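Local coordinates for protein 4-hydroxy-tetrahydrodipicolinate synthase (PDB 6T3T) that probably catalyses the condensation of pyruvate with aspartate semialdehyde to 4-hydroxy-tetrahydrodipicolinate, a step of lysine biosynthesis, as a homotetramer, at residues Ser111-Gly114 / Leu115-His118; Ala144-Thr147 / Val148-Val152. All coordinates share one frame; numbering follows the deposited sequence.

Contact 1 (Ser111-Gly114 / Leu115-His118)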
loop_
_atom_site.group_PDB
_atom_site.type_symbol
_atom_site.label_atom_id
_atom_site.label_comp_id
_atom_site.label_asym_id
_atom_site.label_seq_id
_atom_site.Cartn_x
_atom_site.Cartn_y
_atom_site.Cartn_z
ATOM N N SER A 111 -18.421 -6.164 3.934
ATOM C CA SER A 111 -17.935 -5.941 5.279
ATOM C C SER A 111 -17.673 -7.283 5.978
ATOM O O SER A 111 -18.075 -8.352 5.509
ATOM C CB SER A 111 -18.953 -5.115 6.075
ATOM O OG SER A 111 -20.189 -5.822 6.254
ATOM N N GLN A 112 -16.995 -7.208 7.128
ATOM C CA GLN A 112 -16.711 -8.417 7.887
ATOM C C GLN A 112 -17.993 -9.125 8.285
ATOM O O GLN A 112 -18.043 -10.358 8.305
ATOM C CB GLN A 112 -15.869 -8.098 9.119
ATOM C CG GLN A 112 -14.464 -7.641 8.749
ATOM C CD GLN A 112 -13.731 -8.703 7.933
ATOM O OE1 GLN A 112 -13.708 -9.883 8.307
ATOM N NE2 GLN A 112 -13.142 -8.294 6.816
ATOM N N GLU A 113 -19.026 -8.356 8.640
ATOM C CA GLU A 113 -20.322 -8.946 8.953
ATOM C C GLU A 113 -20.925 -9.610 7.728
ATOM O O GLU A 113 -21.542 -10.680 7.831
ATOM C CB GLU A 113 -21.260 -7.875 9.518
ATOM C CG GLU A 113 -22.652 -8.371 9.900
ATOM C CD GLU A 113 -22.646 -9.464 10.983
ATOM O OE1 GLU A 113 -21.648 -9.610 11.732
ATOM O OE2 GLU A 113 -23.662 -10.191 11.084
ATOM N N GLY A 114 -20.765 -8.984 6.557
ATOM C CA GLY A 114 -21.161 -9.635 5.324
ATOM C C GLY A 114 -20.435 -10.948 5.095
ATOM O O GLY A 114 -21.022 -11.913 4.616
ATOM N N LEU A 115 -19.130 -10.985 5.381
ATOM C CA LEU A 115 -18.381 -12.229 5.230
ATOM C C LEU A 115 -18.880 -13.302 6.194
ATOM O O LEU A 115 -19.042 -14.471 5.818
ATOM C CB LEU A 115 -16.893 -11.959 5.446
ATOM C CG LEU A 115 -16.240 -11.204 4.292
ATOM C CD1 LEU A 115 -14.788 -10.914 4.586
ATOM C CD2 LEU A 115 -16.383 -11.962 2.999
ATOM N N PHE A 116 -19.139 -12.910 7.436
ATOM C CA PHE A 116 -19.676 -13.833 8.428
ATOM C C PHE A 116 -21.021 -14.412 7.984
ATOM O O PHE A 116 -21.231 -15.629 8.038
ATOM C CB PHE A 116 -19.806 -13.126 9.784
ATOM C CG PHE A 116 -20.416 -13.992 10.841
ATOM C CD1 PHE A 116 -19.642 -14.922 11.528
ATOM C CD2 PHE A 116 -21.770 -13.924 11.122
ATOM C CE1 PHE A 116 -20.210 -15.745 12.488
ATOM C CE2 PHE A 116 -22.332 -14.746 12.088
ATOM C CZ PHE A 116 -21.551 -15.653 12.767
ATOM N N ARG A 117 -21.946 -13.556 7.535
ATOM C CA ARG A 117 -23.229 -14.058 7.035
ATOM C C ARG A 117 -23.060 -14.910 5.783
ATOM O O ARG A 117 -23.766 -15.908 5.610
ATOM C CB ARG A 117 -24.174 -12.904 6.745
ATOM C CG ARG A 117 -24.571 -12.120 7.973
ATOM C CD ARG A 117 -25.485 -10.978 7.603
ATOM N NE ARG A 117 -25.644 -10.036 8.715
ATOM C CZ ARG A 117 -26.557 -10.162 9.666
ATOM N NH1 ARG A 117 -27.404 -11.184 9.634
ATOM N NH2 ARG A 117 -26.628 -9.276 10.648
ATOM N N HIS A 118 -22.147 -14.520 4.886
ATOM C CA HIS A 118 -21.935 -15.274 3.654
ATOM C C HIS A 118 -21.459 -16.689 3.968
ATOM O O HIS A 118 -22.053 -17.684 3.528
ATOM C CB HIS A 118 -20.918 -14.544 2.776
ATOM C CG HIS A 118 -20.450 -15.312 1.582
ATOM N ND1 HIS A 118 -21.135 -15.309 0.386
ATOM C CD2 HIS A 118 -19.335 -16.058 1.379
ATOM C CE1 HIS A 118 -20.467 -16.030 -0.499
ATOM N NE2 HIS A 118 -19.368 -16.488 0.076
#
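Glu113 holds carboxylate oxygen OE2 over one face of the Arg117 guanidinium, an i to i+4 pair in the first turns of helix 112-125, whose N-cap is Ser111. With CG anti to the backbone N (chi1 -179°), the bend at chi2 turns the glutamate chain toward the next turn of the helix, and OE2 lies 3.1 Å from both Arg117 NE and Arg117 NH2. The two planes stand 75° apart and no N-H points at the oxygen, which makes this salt bridge a matter of charge alone. OE1 is engaged separately, by Arg150 of helix 145-154. With an alanine in place of Glu113, Arg117 would probably lose this acidic partner and swing more freely, and Arg150 NH2 its salt bridge. Leu115 sends CD1 to 3.8 Å from Gln112 NE2, its aliphatic branch resting against the amide, whose OE1 meets Thr147 OG1 and Ala144 N while NE2 donates to the backbone O of Asp142. Arg117 packs against Leu269 and His118 against Pro270 of a second subunit. Backbone bonds such as Arg117 N to Glu113 O, 2.9 Å, continue the helix from its cap, where Ser111 OG accepts from Gly114 N at 3.2 Å with an N-H...O angle of 161°.

Contact 2 (Ala144-Thr147 / Val148-Val152)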
loop_
_atom_site.group_PDB
_atom_site.type_symbol
_atom_site.label_atom_id
_atom_site.label_comp_id
_atom_site.label_asym_id
_atom_site.label_seq_id
_atom_site.Cartn_x
_atom_site.Cartn_y
_atom_site.Cartn_z
ATOM N N ALA A 144 -10.939 -11.155 8.217
ATOM C CA ALA A 144 -10.305 -10.825 9.487
ATOM C C ALA A 144 -10.245 -12.049 10.401
ATOM O O ALA A 144 -11.106 -12.941 10.347
ATOM C CB ALA A 144 -11.073 -9.705 10.187
ATOM N N VAL A 145 -9.210 -12.063 11.251
ATOM C CA VAL A 145 -8.992 -13.139 12.221
ATOM C C VAL A 145 -10.217 -13.312 13.112
ATOM O O VAL A 145 -10.640 -14.437 13.403
ATOM C CB VAL A 145 -7.733 -12.859 13.073
ATOM C CG1 VAL A 145 -7.646 -13.822 14.253
ATOM C CG2 VAL A 145 -6.451 -12.932 12.230
ATOM N N ASP A 146 -10.772 -12.198 13.601
ATOM C CA ASP A 146 -11.951 -12.292 14.450
ATOM C C ASP A 146 -13.119 -12.904 13.694
ATOM O O ASP A 146 -13.879 -13.702 14.260
ATOM C CB ASP A 146 -12.332 -10.908 14.972
ATOM C CG ASP A 146 -13.656 -10.905 15.653
ATOM O OD1 ASP A 146 -13.695 -11.297 16.842
ATOM O OD2 ASP A 146 -14.668 -10.544 14.991
ATOM N N THR A 147 -13.235 -12.590 12.396
ATOM C CA THR A 147 -14.291 -13.166 11.562
ATOM C C THR A 147 -14.104 -14.663 11.403
ATOM O O THR A 147 -15.072 -15.420 11.511
ATOM C CB THR A 147 -14.325 -12.501 10.181
ATOM O OG1 THR A 147 -14.626 -11.112 10.331
ATOM C CG2 THR A 147 -15.392 -13.149 9.255
ATOM N N VAL A 148 -12.872 -15.108 11.136
ATOM C CA VAL A 148 -12.579 -16.545 11.123
ATOM C C VAL A 148 -12.953 -17.183 12.463
ATOM O O VAL A 148 -13.546 -18.270 12.507
ATOM C CB VAL A 148 -11.093 -16.796 10.781
ATOM C CG1 VAL A 148 -10.800 -18.257 10.825
ATOM C CG2 VAL A 148 -10.731 -16.238 9.407
ATOM N N LYS A 149 -12.616 -16.525 13.576
ATOM C CA LYS A 149 -12.892 -17.112 14.884
ATOM C C LYS A 149 -14.391 -17.275 15.109
ATOM O O LYS A 149 -14.854 -18.352 15.502
ATOM C CB LYS A 149 -12.281 -16.256 15.996
ATOM C CG LYS A 149 -12.389 -16.905 17.384
ATOM C CD LYS A 149 -11.675 -16.073 18.461
ATOM C CE LYS A 149 -12.633 -15.194 19.230
ATOM N NZ LYS A 149 -12.048 -14.746 20.535
ATOM N N ARG A 150 -15.172 -16.228 14.806
ATOM C CA ARG A 150 -16.630 -16.300 14.966
ATOM C C ARG A 150 -17.231 -17.367 14.063
ATOM O O ARG A 150 -18.143 -18.102 14.466
ATOM C CB ARG A 150 -17.283 -14.945 14.640
ATOM C CG ARG A 150 -17.035 -13.812 15.640
ATOM C CD ARG A 150 -17.461 -12.428 15.073
ATOM N NE ARG A 150 -18.894 -12.402 14.742
ATOM C CZ ARG A 150 -19.470 -11.570 13.874
ATOM N NH1 ARG A 150 -18.747 -10.663 13.210
ATOM N NH2 ARG A 150 -20.785 -11.654 13.664
ATOM N N LEU A 151 -16.746 -17.446 12.826
ATOM C CA LEU A 151 -17.254 -18.439 11.887
ATOM C C LEU A 151 -17.058 -19.855 12.433
ATOM O O LEU A 151 -17.907 -20.727 12.238
ATOM C CB LEU A 151 -16.587 -18.261 10.514
ATOM C CG LEU A 151 -17.103 -17.121 9.606
ATOM C CD1 LEU A 151 -16.271 -16.952 8.324
ATOM C CD2 LEU A 151 -18.619 -17.277 9.250
ATOM N N VAL A 152 -15.926 -20.109 13.087
ATOM C CA VAL A 152 -15.650 -21.444 13.598
ATOM C C VAL A 152 -16.450 -21.720 14.865
ATOM O O VAL A 152 -16.918 -22.846 15.075
ATOM C CB VAL A 152 -14.140 -21.612 13.801
ATOM C CG1 VAL A 152 -13.814 -22.940 14.519
ATOM C CG2 VAL A 152 -13.463 -21.528 12.447
#
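Asp146 and Arg150, one helical turn apart, slant across each other, and it is the aliphatic part of the arginine that does the touching: Asp146 OD2 lies 3.4 Å from Arg150 CD. OD2 sits at the edge of the guanidinium, near its plane, with the two flat groups turned 35° apart. Asp146 OD2 is nevertheless 4.5 Å from Arg150 NH1; the opposite charges probably still attract, though beyond salt-bridge distance. A bend at chi3 (60°) turns the head of the arginine off the line of its chain, and NH2 is taken by Glu113 of helix 112-125, while Phe116 offers its ring for a cation-pi contact. Thr147 and Leu151 are oriented differently, lying side by side and pointing the same way, with Thr147 CG2 4.0 Å from Leu151 CD1. The threonine suits this buried place because its methyl joins the leucine while OG1 bonds to Gln112. Val148 turns CG2 to 3.4 Å from Ala144 O. Val148 N, in turn, donates to Ala144 O at 2.9 Å, the first i to i+4 backbone bond of the helix, accepted by the N-cap residue. Beyond the segments, the branched aliphatic side chains of Val148 and Leu151 pack on Ile161 and Ile158 of strand 158-163, as the helices round a TIM barrel do, the fold of the DapA family.

Following the chain, strand 99-103 leads to contact 1 at the start of helix 112-125, strand 130-134 returns to the barrel, and contact 2 opens helix 145-154 ahead of strand 158-163. Each is local and closes only a helical turn, so the two stand in series, neither nesting nor crossing. In space their centres are 10 Å apart, and they tie neighbouring outer helices together at their N-terminal ends. Gln112 OE1 and Thr147 OG1 approach to 2.5 Å, a probable hydrogen bond, and Glu113 OE1 meets Arg150 NH2 at 2.9 Å in a salt bridge. Contact 1 also faces a second subunit, whereas contact 2 touches no other chain.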